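NAD-dependent aldehyde dehydrogenase (Sinorhizobium meliloti, PDB 3U4J) probably oxidises aldehydes with NAD or NADP as the electron acceptor, and binds a calcium ion in the crystal. Local coordinates at residues L111-P116 with N172-I177; R139-Q144 with V157-V162; G166-W171 with D242-T247. All coordinates share one frame; numbering follows the deposited sequence.

Contact 1. Residues L111-P116 with N172-I177; sequences LEVGKP and NFPFII
Lys115 carries the polar part of this contact, reaching the main chain of Asn172 and the ring of Phe173 with its ammonium group. With CG anti to the backbone N (chi1 -161°), its chain sets out straight and then bends at chi3 and chi4, which brings NZ 2.9 Å from Asn172 O. The donor lies in the plane of that carbonyl, with a C=O...N angle of 156°. Glu123, on helix 117-138, forms a salt bridge with the same nitrogen, so a charged and a neutral acceptor share it. The Lys115 and Phe173 side chains cross at about a right angle; NZ approaches CD1 of the Phe173 ring obliquely, at 3.4 Å.

Apolar contact is made by Val113, at the end of helix 102-113. Its CG2 is 3.7 Å from Pro174 CD and equally near CG of that ring, while CG1 lies 3.9 Å from the main-chain O of Asn172. Beyond Val113 the chain leaves the helix at Gly114 with positive phi (83°), where a CB would be jammed against the carbonyl O of Val113.

Within 172-177, Asn172 OD1 receives a weak bond from Phe173 N, and ND2 bonds to Gln302 O. Phe173 occupies the N-cap position, and its carbonyl accepts the first helical bond here, from Ile177 N at 3.0 Å.

The end of one helix and the start of another are thereby joined through a lysine and a valine. The Trp-Asn-Phe-Pro sequence characteristic of aldehyde dehydrogenases leads into helix 174-187; in relatives this loop borders the active site.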
# COMPACT_ATOMS: atom_id res chain seq x y z
N LEU A 111 -25.72 -1.47 33.24
CA LEU A 111 -27.13 -1.51 33.60
C LEU A 111 -28.03 -2.00 32.45
O LEU A 111 -28.96 -2.77 32.68
CB LEU A 111 -27.58 -0.12 34.06
CG LEU A 111 -27.08 0.33 35.45
CD1 LEU A 111 -27.47 1.82 35.70
CD2 LEU A 111 -27.65 -0.58 36.51
N GLU A 112 -27.78 -1.53 31.23
CA GLU A 112 -28.66 -1.84 30.11
C GLU A 112 -28.36 -3.20 29.52
O GLU A 112 -29.27 -3.90 29.09
CB GLU A 112 -28.59 -0.77 29.01
CG GLU A 112 -29.00 0.61 29.48
CD GLU A 112 -29.02 1.66 28.39
OE1 GLU A 112 -28.72 1.35 27.21
OE2 GLU A 112 -29.35 2.82 28.71
N VAL A 113 -27.08 -3.57 29.47
CA VAL A 113 -26.69 -4.82 28.83
C VAL A 113 -26.64 -5.98 29.85
O VAL A 113 -26.82 -7.11 29.45
CB VAL A 113 -25.31 -4.70 28.08
CG1 VAL A 113 -24.87 -6.05 27.50
CG2 VAL A 113 -25.35 -3.62 27.01
N GLY A 114 -26.40 -5.71 31.13
CA GLY A 114 -26.11 -6.78 32.10
C GLY A 114 -24.64 -7.19 32.08
O GLY A 114 -24.28 -8.26 32.55
N LYS A 115 -23.81 -6.33 31.53
CA LYS A 115 -22.38 -6.55 31.37
C LYS A 115 -21.71 -6.24 32.70
O LYS A 115 -22.01 -5.21 33.32
CB LYS A 115 -21.88 -5.55 30.31
CG LYS A 115 -20.58 -5.82 29.63
CD LYS A 115 -20.30 -4.68 28.63
CE LYS A 115 -21.11 -4.83 27.34
NZ LYS A 115 -20.61 -5.95 26.49
N PRO A 116 -20.81 -7.12 33.16
CA PRO A 116 -20.05 -6.83 34.38
C PRO A 116 -19.36 -5.45 34.28
O PRO A 116 -18.77 -5.14 33.25
CB PRO A 116 -19.00 -7.93 34.40
CG PRO A 116 -19.64 -9.06 33.67
CD PRO A 116 -20.43 -8.41 32.57
N ASN A 172 -25.44 -6.83 22.31
CA ASN A 172 -24.38 -7.48 23.08
C ASN A 172 -23.16 -6.60 23.35
O ASN A 172 -22.57 -6.70 24.43
CB ASN A 172 -24.00 -8.83 22.49
CG ASN A 172 -23.40 -8.74 21.07
OD1 ASN A 172 -23.58 -7.75 20.34
ND2 ASN A 172 -22.68 -9.80 20.67
N PHE A 173 -22.78 -5.79 22.37
CA PHE A 173 -21.65 -4.85 22.53
C PHE A 173 -22.00 -3.50 21.91
O PHE A 173 -21.44 -3.11 20.89
CB PHE A 173 -20.38 -5.39 21.85
CG PHE A 173 -19.85 -6.66 22.43
CD1 PHE A 173 -19.06 -6.63 23.57
CD2 PHE A 173 -20.12 -7.88 21.83
CE1 PHE A 173 -18.54 -7.85 24.12
CE2 PHE A 173 -19.63 -9.09 22.36
CZ PHE A 173 -18.83 -9.06 23.50
N PRO A 174 -22.95 -2.79 22.51
CA PRO A 174 -23.47 -1.62 21.80
C PRO A 174 -22.42 -0.55 21.58
O PRO A 174 -22.31 -0.04 20.46
CB PRO A 174 -24.57 -1.09 22.71
CG PRO A 174 -24.96 -2.26 23.57
CD PRO A 174 -23.64 -2.98 23.80
N PHE A 175 -21.64 -0.23 22.61
CA PHE A 175 -20.71 0.88 22.48
C PHE A 175 -19.57 0.49 21.56
O PHE A 175 -19.09 1.29 20.73
CB PHE A 175 -20.21 1.37 23.85
CG PHE A 175 -19.75 2.82 23.85
CD1 PHE A 175 -20.65 3.86 23.63
CD2 PHE A 175 -18.42 3.15 24.11
CE1 PHE A 175 -20.25 5.19 23.68
CE2 PHE A 175 -17.99 4.51 24.13
CZ PHE A 175 -18.89 5.51 23.93
N ILE A 176 -19.11 -0.75 21.72
CA ILE A 176 -18.01 -1.26 20.91
C ILE A 176 -18.34 -1.23 19.44
O ILE A 176 -17.55 -0.73 18.62
CB ILE A 176 -17.58 -2.69 21.34
CG1 ILE A 176 -16.81 -2.62 22.67
CG2 ILE A 176 -16.78 -3.37 20.24
CD1 ILE A 176 -15.30 -2.47 22.51
N ILE A 177 -19.50 -1.76 19.08
CA ILE A 177 -19.85 -1.89 17.68
C ILE A 177 -20.06 -0.51 17.06
O ILE A 177 -19.65 -0.27 15.92
CB ILE A 177 -21.00 -2.92 17.45
CG1 ILE A 177 -20.41 -4.32 17.80
CG2 ILE A 177 -21.41 -2.98 15.97
CD1 ILE A 177 -21.41 -5.35 18.19

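Contact 2. Residues R139-Q144 with V157-V162; sequences RALEGQ and VLREPV
Arg159 leaves its strand with CG anti to the backbone N (chi1 178°) and bends at chi3 (-65°), which carries the guanidinium across to Leu141 and Glu142. There NE donates to Glu142 O over 3.0 Å with an N-H...O angle of 161°. The oxygen lies near the guanidinium plane, but the donor sits above the plane of the carbonyl and is not on a lone pair. NH2 adds a weak bond to the same oxygen. Leu141 packs against the arginine twice: CB meets CD at 3.6 Å, and CD2 lies over one guanidinium face. NH1 has other partners, a salt bridge with Asp486 and a hydrogen bond to Ser489.

Leu141 and Glu142 lead into an antiparallel beta hairpin, on whose two strands Gly143-Gln144 and Val157-Pro161 lie. The sheet runs on into a second subunit, a strand of which pairs with Gly143 and Gln144 of this chain. Inside the hairpin, Val157 N donates to Gln144 O at 2.8 Å, and a more bent bond returns from Gln144 N to Val157 O. Gln144 OE1, side by side with Val157 and 3.7 Å from its CB, is hydrogen-bonded to Tyr483 of the fourth subunit, while Val157 O also takes a bond from Thr145 of the second.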
# COMPACT_ATOMS: atom_id res chain seq x y z
N ARG A 139 -6.91 11.05 8.47
CA ARG A 139 -6.24 12.12 7.72
C ARG A 139 -5.23 11.63 6.66
O ARG A 139 -4.83 12.39 5.78
CB ARG A 139 -5.63 13.15 8.69
CG ARG A 139 -4.42 12.66 9.48
CD ARG A 139 -4.01 13.77 10.43
NE ARG A 139 -3.45 14.91 9.71
CZ ARG A 139 -2.90 15.95 10.32
NH1 ARG A 139 -2.89 16.00 11.65
NH2 ARG A 139 -2.38 16.94 9.61
N ALA A 140 -4.87 10.36 6.72
CA ALA A 140 -3.85 9.84 5.80
C ALA A 140 -4.41 8.96 4.66
O ALA A 140 -3.65 8.32 3.95
CB ALA A 140 -2.81 9.07 6.57
N LEU A 141 -5.73 8.92 4.51
CA LEU A 141 -6.36 8.08 3.51
C LEU A 141 -5.97 8.55 2.13
O LEU A 141 -5.97 9.74 1.84
CB LEU A 141 -7.87 8.08 3.67
CG LEU A 141 -8.38 7.54 5.03
CD1 LEU A 141 -9.90 7.64 5.08
CD2 LEU A 141 -7.91 6.12 5.23
N GLU A 142 -5.65 7.60 1.26
CA GLU A 142 -5.11 7.97 -0.04
C GLU A 142 -5.75 7.19 -1.18
O GLU A 142 -6.47 6.20 -0.94
CB GLU A 142 -3.57 7.78 -0.02
CG GLU A 142 -3.19 6.34 0.23
CD GLU A 142 -1.71 6.13 0.56
OE1 GLU A 142 -1.11 6.96 1.27
OE2 GLU A 142 -1.16 5.12 0.08
N GLY A 143 -5.50 7.65 -2.40
CA GLY A 143 -5.72 6.86 -3.61
C GLY A 143 -4.38 6.78 -4.32
O GLY A 143 -3.33 6.95 -3.68
N GLN A 144 -4.39 6.56 -5.63
CA GLN A 144 -3.17 6.32 -6.37
C GLN A 144 -3.04 7.22 -7.56
O GLN A 144 -4.05 7.67 -8.14
CB GLN A 144 -3.11 4.86 -6.87
CG GLN A 144 -3.05 3.78 -5.77
CD GLN A 144 -4.42 3.49 -5.18
OE1 GLN A 144 -5.39 3.28 -5.92
NE2 GLN A 144 -4.52 3.48 -3.83
N VAL A 157 -6.61 7.75 -9.17
CA VAL A 157 -7.66 7.06 -8.46
C VAL A 157 -7.93 7.92 -7.23
O VAL A 157 -7.05 8.08 -6.37
CB VAL A 157 -7.27 5.63 -8.09
CG1 VAL A 157 -8.43 4.94 -7.38
CG2 VAL A 157 -6.88 4.85 -9.37
N LEU A 158 -9.15 8.48 -7.17
CA LEU A 158 -9.53 9.33 -6.05
C LEU A 158 -10.42 8.57 -5.05
O LEU A 158 -11.38 7.91 -5.43
CB LEU A 158 -10.24 10.60 -6.56
CG LEU A 158 -9.38 11.47 -7.50
CD1 LEU A 158 -10.21 12.64 -8.11
CD2 LEU A 158 -8.12 11.99 -6.80
N ARG A 159 -10.08 8.69 -3.78
CA ARG A 159 -10.90 8.16 -2.71
C ARG A 159 -11.93 9.20 -2.27
O ARG A 159 -11.59 10.36 -2.01
CB ARG A 159 -10.03 7.74 -1.52
CG ARG A 159 -10.83 7.22 -0.33
CD ARG A 159 -9.94 7.05 0.91
NE ARG A 159 -8.92 6.01 0.76
CZ ARG A 159 -9.08 4.75 1.17
NH1 ARG A 159 -10.23 4.36 1.72
NH2 ARG A 159 -8.11 3.88 1.00
N GLU A 160 -13.19 8.78 -2.21
CA GLU A 160 -14.31 9.65 -1.85
C GLU A 160 -15.20 8.88 -0.88
O GLU A 160 -15.11 7.64 -0.80
CB GLU A 160 -15.09 10.07 -3.12
CG GLU A 160 -14.25 10.79 -4.18
CD GLU A 160 -15.08 11.31 -5.37
OE1 GLU A 160 -16.22 10.84 -5.59
OE2 GLU A 160 -14.56 12.18 -6.09
N PRO A 161 -16.03 9.59 -0.11
CA PRO A 161 -16.89 8.86 0.82
C PRO A 161 -18.06 8.19 0.09
O PRO A 161 -18.48 8.69 -0.96
CB PRO A 161 -17.41 9.95 1.76
CG PRO A 161 -17.04 11.25 1.17
CD PRO A 161 -16.04 11.06 0.11
N VAL A 162 -18.56 7.08 0.64
CA VAL A 162 -19.76 6.43 0.09
C VAL A 162 -21.01 7.35 0.22
O VAL A 162 -21.86 7.33 -0.65
CB VAL A 162 -19.98 4.96 0.66
CG1 VAL A 162 -20.31 4.97 2.12
CG2 VAL A 162 -21.15 4.23 -0.04

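Contact 3. Residues G166-W171 with D242-T247; sequences GIITPW and DMVAFT
Residues 166-168 pair in parallel with 244-246, the strands running at 9° to each other. Gly166 N donates to the carbonyl of Met243, a selenomethionine; Gly166 O accepts from Ala245 N at 2.8 Å, nearly along the C=O axis. Ile168 N then bonds to Ala245 O, and Thr247 N to Ile168 O. Pro170, without an N-H, cannot carry the series on to Thr247 O. Its ring packs there instead, with CD 3.5 Å from that oxygen and 3.8 Å from Thr247 CB.

Ile168 CG2, anti to the backbone N, touches Phe246 CD1 at 3.7 Å, and Ile168 CD1 reaches Val244 CG1 at 4.0 Å. On the opposite side, with Ile167 and Ala245, a water donates to both Ile168 O and Ala245 O, so each of these carbonyls accepts two bonds, and it also bonds to Thr247 OG1.

Farther out, Arg181 of helix 174-187 hydrogen-bonds to Thr247 OG1, and Ile177 of the same helix packs on Pro170 and Thr247. An alanine at Pro170 would probably open a gap between Thr247 and Ile177 and leave the chain there freer to turn. Leu256 of helix 250-261 packs on Ile168 and Phe246, and Val252 on Phe246; Ile167, on the other face, meets Arg181 and Val182.

Parallel strands with helices on both faces fit a Rossmann-type domain, probably the nucleotide-binding one. The chemistry implies a core with apolar side chains on both faces, the carbonyls of Met243, Gly166, Ala245 and Ile168 each taking a main-chain N-H and two of them a water as well.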
# COMPACT_ATOMS: atom_id res chain seq x y z
N GLY A 166 -26.49 3.99 6.91
CA GLY A 166 -27.28 3.52 8.06
C GLY A 166 -26.54 2.44 8.83
O GLY A 166 -26.17 1.42 8.26
N ILE A 167 -26.34 2.65 10.13
CA ILE A 167 -25.60 1.72 10.97
C ILE A 167 -26.51 1.12 12.04
O ILE A 167 -27.03 1.82 12.88
CB ILE A 167 -24.40 2.44 11.63
CG1 ILE A 167 -23.50 3.08 10.55
CG2 ILE A 167 -23.60 1.47 12.54
CD1 ILE A 167 -22.34 3.93 11.12
N ILE A 168 -26.71 -0.19 11.99
CA ILE A 168 -27.62 -0.91 12.91
C ILE A 168 -26.77 -1.80 13.78
O ILE A 168 -25.98 -2.62 13.28
CB ILE A 168 -28.66 -1.76 12.14
CG1 ILE A 168 -29.44 -0.87 11.18
CG2 ILE A 168 -29.61 -2.52 13.13
CD1 ILE A 168 -30.23 -1.63 10.08
N THR A 169 -26.90 -1.62 15.09
CA THR A 169 -26.00 -2.29 16.04
C THR A 169 -26.76 -3.19 17.02
O THR A 169 -27.95 -2.95 17.28
CB THR A 169 -25.12 -1.27 16.78
OG1 THR A 169 -25.93 -0.46 17.65
CG2 THR A 169 -24.37 -0.41 15.75
N PRO A 170 -26.11 -4.25 17.53
CA PRO A 170 -26.78 -5.24 18.40
C PRO A 170 -26.69 -4.92 19.87
O PRO A 170 -25.99 -3.97 20.26
CB PRO A 170 -26.01 -6.53 18.11
CG PRO A 170 -24.62 -6.05 17.92
CD PRO A 170 -24.72 -4.67 17.23
N TRP A 171 -27.38 -5.72 20.69
CA TRP A 171 -27.46 -5.47 22.13
C TRP A 171 -26.28 -6.02 22.93
O TRP A 171 -26.12 -5.72 24.10
CB TRP A 171 -28.77 -6.05 22.68
CG TRP A 171 -29.07 -7.48 22.19
CD1 TRP A 171 -29.94 -7.87 21.19
CD2 TRP A 171 -28.49 -8.69 22.71
NE1 TRP A 171 -29.93 -9.25 21.06
CE2 TRP A 171 -29.07 -9.78 21.99
CE3 TRP A 171 -27.56 -8.97 23.71
CZ2 TRP A 171 -28.73 -11.11 22.25
CZ3 TRP A 171 -27.25 -10.31 24.00
CH2 TRP A 171 -27.83 -11.35 23.26
N ASP A 242 -27.12 5.37 1.22
CA ASP A 242 -26.15 4.83 0.25
C ASP A 242 -25.63 3.45 0.65
O ASP A 242 -25.19 2.68 -0.19
CB ASP A 242 -25.01 5.82 0.05
CG ASP A 242 -25.52 7.17 -0.48
OD1 ASP A 242 -25.31 8.22 0.19
OD2 ASP A 242 -26.18 7.15 -1.55
N MSE A 243 -25.72 3.13 1.93
CA MSE A 243 -25.17 1.91 2.47
C MSE A 243 -25.81 1.57 3.79
O MSE A 243 -26.10 2.47 4.58
CB MSE A 243 -23.66 2.11 2.72
CG MSE A 243 -23.00 0.89 3.31
SE MSE A 243 -21.04 1.13 3.26
CE MSE A 243 -20.62 -0.60 4.15
N VAL A 244 -25.99 0.28 4.03
CA VAL A 244 -26.39 -0.21 5.36
C VAL A 244 -25.29 -1.08 5.93
O VAL A 244 -24.80 -2.01 5.24
CB VAL A 244 -27.67 -1.09 5.30
CG1 VAL A 244 -28.10 -1.49 6.69
CG2 VAL A 244 -28.80 -0.32 4.62
N ALA A 245 -24.88 -0.78 7.15
CA ALA A 245 -23.87 -1.54 7.86
C ALA A 245 -24.60 -2.16 9.04
O ALA A 245 -24.94 -1.46 9.98
CB ALA A 245 -22.77 -0.62 8.36
N PHE A 246 -24.83 -3.47 8.97
CA PHE A 246 -25.63 -4.18 9.97
C PHE A 246 -24.76 -5.16 10.74
O PHE A 246 -23.91 -5.86 10.15
CB PHE A 246 -26.80 -4.95 9.27
CG PHE A 246 -27.53 -5.89 10.21
CD1 PHE A 246 -28.58 -5.42 11.01
CD2 PHE A 246 -27.13 -7.22 10.32
CE1 PHE A 246 -29.26 -6.29 11.91
CE2 PHE A 246 -27.79 -8.10 11.20
CZ PHE A 246 -28.86 -7.62 12.00
N THR A 247 -24.98 -5.23 12.04
CA THR A 247 -24.34 -6.20 12.88
C THR A 247 -25.42 -6.87 13.73
O THR A 247 -26.18 -6.20 14.43
CB THR A 247 -23.25 -5.54 13.78
OG1 THR A 247 -22.31 -4.82 12.95
CG2 THR A 247 -22.52 -6.63 14.63
O HOH W 1 -23.24 -2.31 12.39

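Overall arrangement
Strand 153-168 is shared by contacts 2 and 3 and leads on to contact 1. Its early part forms the hairpin of contact 2, its end pairs with strand 243-247 in contact 3, and helix 174-187 of contact 1 follows. Contacts 2 and 3, centres 23 Å apart, belong to one sheet and also touch where Val162 packs on Asp242 and Met243. Contacts 1 and 3, 16 Å between centres, touch around Ile177 and through Val113 with Trp171; contacts 1 and 2 have centres 33 Å apart, nearest atoms about 15 Å. Along the chain, contact 2 falls between the segments of contact 1, while those of contacts 1 and 3 alternate. A single strand thus runs from the subunit interfaces to the interior of the probable nucleotide-binding fold.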